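Local coordinates for FERM, RhoGEF and pleckstrin domain protein 2 (Danio rerio, PDB 6D21) that probably acts as a guanine nucleotide exchange factor that activates RAC1 in semaphorin signalling and actin remodelling, this chain being its FERM domain, a membrane-targeting module, at residues L206-M211 and K271-H276. Sequence-based numbering, arbitrary orientation.
Sequences LAVAHM and KNCVEH
Val208 on strand 206-209 lies against helix 271-276, whose axis passes 8.3 Å from that of the strand at only 20°, with both segments running in nearly the same direction. The backbones come nearest at Val208 and Cys273, with their CA atoms 6.0 Å apart. Val208 directs its CB toward the helix and spreads its two methyl groups between three side chains. Val208 CG1, set between the backbone N and the carbonyl carbon (chi1 61°), lies over one face of the His276 ring, 3.8 Å from its centroid, a CH-pi contact. Val208 CG1 also touches Asn272 ND2 at 3.5 Å. Val208 CG2 packs against His276 CB at 3.6 Å, while Cys273 SG reaches Val208 CB at 3.9 Å. The His276 ring is steadied from within its own helix: His276 ND1 donates to Asn272 O at 3.0 Å, bent to 142° at the hydrogen, and this carbonyl oxygen also accepts from the backbone N-H of His276, which comes from the opposite face of its plane. Polar linkage between the segments is indirect, through a water that donates to Val208 O and accepts from Asn272 ND2. Phe83 adds an edge-to-face ring contact to His276, and Leu213 touches both Val208 and Cys273. Such packing of the C-terminal helix 263-281 onto the antiparallel sheet is characteristic of the PH-like fold of the FERM C-terminal lobe.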
ATOM      1  N   LEU A 206      -3.368 -14.339  -3.556  1.00 34.97           N
ATOM      2  CA  LEU A 206      -1.972 -14.382  -3.126  1.00 34.66           C
ATOM      3  C   LEU A 206      -1.532 -12.990  -2.717  1.00 29.95           C
ATOM      4  O   LEU A 206      -2.010 -11.984  -3.250  1.00 29.89           O
ATOM      5  CB  LEU A 206      -1.048 -14.921  -4.235  1.00 31.91           C
ATOM      6  CG  LEU A 206      -1.310 -16.357  -4.704  1.00 39.08           C
ATOM      7  CD1 LEU A 206      -0.306 -16.794  -5.779  1.00 37.36           C
ATOM      8  CD2 LEU A 206      -1.272 -17.302  -3.505  1.00 36.36           C
ATOM      9  N   ALA A 207      -0.611 -12.935  -1.765  1.00 26.31           N
ATOM     10  CA  ALA A 207      -0.051 -11.670  -1.354  1.00 24.93           C
ATOM     11  C   ALA A 207       1.349 -11.900  -0.816  1.00 24.33           C
ATOM     12  O   ALA A 207       1.708 -13.017  -0.412  1.00 27.18           O
ATOM     13  CB  ALA A 207      -0.945 -10.994  -0.298  1.00 24.42           C
ATOM     14  N   VAL A 208       2.139 -10.838  -0.801  1.00 29.48           N
ATOM     15  CA  VAL A 208       3.492 -10.927  -0.277  1.00 30.49           C
ATOM     16  C   VAL A 208       3.669  -9.799   0.726  1.00 29.04           C
ATOM     17  O   VAL A 208       3.105  -8.710   0.559  1.00 24.56           O
ATOM     18  CB  VAL A 208       4.560 -10.874  -1.410  1.00 27.10           C
ATOM     19  CG1 VAL A 208       4.472  -9.549  -2.201  1.00 25.50           C
ATOM     20  CG2 VAL A 208       5.968 -11.120  -0.839  1.00 23.70           C
ATOM     21  N   ALA A 209       4.424 -10.076   1.784  1.00 24.29           N
ATOM     22  CA  ALA A 209       4.630  -9.121   2.863  1.00 28.05           C
ATOM     23  C   ALA A 209       5.989  -9.350   3.503  1.00 26.23           C
ATOM     24  O   ALA A 209       6.738 -10.224   3.063  1.00 24.99           O
ATOM     25  CB  ALA A 209       3.526  -9.244   3.884  1.00 25.53           C
ATOM     26  N   HIS A 210       6.302  -8.578   4.547  1.00 26.04           N
ATOM     27  CA  HIS A 210       7.651  -8.568   5.123  1.00 25.96           C
ATOM     28  C   HIS A 210       8.140  -9.949   5.552  1.00 22.52           C
ATOM     29  O   HIS A 210       9.343 -10.206   5.531  1.00 25.90           O
ATOM     30  CB  HIS A 210       7.728  -7.611   6.325  1.00 26.51           C
ATOM     31  CG  HIS A 210       6.747  -7.920   7.410  1.00 23.87           C
ATOM     32  ND1 HIS A 210       7.006  -8.826   8.418  1.00 30.43           N
ATOM     33  CD2 HIS A 210       5.503  -7.440   7.643  1.00 25.51           C
ATOM     34  CE1 HIS A 210       5.960  -8.893   9.225  1.00 28.70           C
ATOM     35  NE2 HIS A 210       5.033  -8.065   8.773  1.00 29.31           N
ATOM     36  N   MET A 211       7.214 -10.834   5.918  1.00 29.51           N
ATOM     37  CA  MET A 211       7.589 -12.151   6.447  1.00 29.73           C
ATOM     38  C   MET A 211       7.621 -13.234   5.369  1.00 27.65           C
ATOM     39  O   MET A 211       8.198 -14.308   5.570  1.00 26.47           O
ATOM     40  CB  MET A 211       6.619 -12.575   7.555  1.00 33.06           C
ATOM     41  CG  MET A 211       5.302 -13.198   7.055  1.00 28.05           C
ATOM     42  SD  MET A 211       4.168 -12.135   6.116  1.00 33.72           S
ATOM     43  CE  MET A 211       3.577 -10.999   7.375  1.00 38.18           C
ATOM     44  N   LYS A 271       7.846 -10.766  -9.573  1.00 34.64           N
ATOM     45  CA  LYS A 271       8.728  -9.618  -9.332  1.00 32.49           C
ATOM     46  C   LYS A 271       8.479  -8.979  -7.972  1.00 30.06           C
ATOM     47  O   LYS A 271       9.419  -8.629  -7.259  1.00 30.52           O
ATOM     48  CB  LYS A 271       8.557  -8.546 -10.414  1.00 37.99           C
ATOM     49  CG  LYS A 271       9.210  -8.873 -11.748  1.00 57.89           C
ATOM     50  CD  LYS A 271       9.055  -7.709 -12.729  1.00 67.78           C
ATOM     51  CE  LYS A 271       9.925  -6.517 -12.349  1.00 72.32           C
ATOM     52  NZ  LYS A 271      11.345  -6.740 -12.738  1.00 79.72           N
ATOM     53  N   ASN A 272       7.207  -8.816  -7.630  1.00 28.77           N
ATOM     54  CA  ASN A 272       6.820  -8.265  -6.343  1.00 26.72           C
ATOM     55  C   ASN A 272       7.377  -9.109  -5.193  1.00 33.89           C
ATOM     56  O   ASN A 272       7.779  -8.589  -4.158  1.00 28.48           O
ATOM     57  CB  ASN A 272       5.294  -8.183  -6.249  1.00 32.41           C
ATOM     58  CG  ASN A 272       4.820  -7.222  -5.170  1.00 54.51           C
ATOM     59  OD1 ASN A 272       5.585  -6.393  -4.674  1.00 62.20           O
ATOM     60  ND2 ASN A 272       3.545  -7.333  -4.802  1.00 55.50           N
ATOM     61  N   CYS A 273       7.387 -10.422  -5.381  1.00 26.20           N
ATOM     62  CA  CYS A 273       7.866 -11.323  -4.344  1.00 29.94           C
ATOM     63  C   CYS A 273       9.385 -11.255  -4.208  1.00 31.77           C
ATOM     64  O   CYS A 273       9.919 -11.201  -3.106  1.00 31.79           O
ATOM     65  CB  CYS A 273       7.434 -12.756  -4.655  1.00 29.08           C
ATOM     66  SG  CYS A 273       5.691 -13.082  -4.370  1.00 30.06           S
ATOM     67  N   VAL A 274      10.072 -11.261  -5.342  1.00 32.09           N
ATOM     68  CA  VAL A 274      11.521 -11.196  -5.371  1.00 36.29           C
ATOM     69  C   VAL A 274      12.052  -9.875  -4.790  1.00 34.80           C
ATOM     70  O   VAL A 274      13.036  -9.856  -4.036  1.00 30.06           O
ATOM     71  CB  VAL A 274      12.033 -11.400  -6.813  1.00 36.56           C
ATOM     72  CG1 VAL A 274      13.491 -11.051  -6.912  1.00 44.02           C
ATOM     73  CG2 VAL A 274      11.797 -12.850  -7.234  1.00 34.03           C
ATOM     74  N   GLU A 275      11.397  -8.780  -5.146  1.00 27.21           N
ATOM     75  CA  GLU A 275      11.658  -7.464  -4.554  1.00 27.43           C
ATOM     76  C   GLU A 275      11.400  -7.391  -3.041  1.00 23.57           C
ATOM     77  O   GLU A 275      12.163  -6.775  -2.310  1.00 35.83           O
ATOM     78  CB  GLU A 275      10.803  -6.406  -5.267  1.00 27.33           C
ATOM     79  CG  GLU A 275      11.326  -6.049  -6.653  1.00 43.33           C
ATOM     80  CD  GLU A 275      10.344  -5.221  -7.477  1.00 64.66           C
ATOM     81  OE1 GLU A 275       9.239  -4.909  -6.979  1.00 68.26           O
ATOM     82  OE2 GLU A 275      10.684  -4.889  -8.635  1.00 73.00           O
ATOM     83  N   HIS A 276      10.307  -7.995  -2.579  1.00 23.78           N
ATOM     84  CA  HIS A 276      10.039  -8.057  -1.148  1.00 22.23           C
ATOM     85  C   HIS A 276      11.096  -8.852  -0.415  1.00 27.82           C
ATOM     86  O   HIS A 276      11.581  -8.427   0.636  1.00 25.18           O
ATOM     87  CB  HIS A 276       8.666  -8.672  -0.868  1.00 21.70           C
ATOM     88  CG  HIS A 276       7.583  -7.665  -0.716  1.00 20.30           C
ATOM     89  ND1 HIS A 276       7.041  -6.987  -1.793  1.00 24.44           N
ATOM     90  CD2 HIS A 276       6.968  -7.177   0.385  1.00 19.35           C
ATOM     91  CE1 HIS A 276       6.112  -6.152  -1.362  1.00 23.07           C
ATOM     92  NE2 HIS A 276       6.054  -6.241  -0.041  1.00 21.72           N
TER
HETATM   93  O   HOH W   1       2.829  -6.613  -1.665  1.00 37.84           O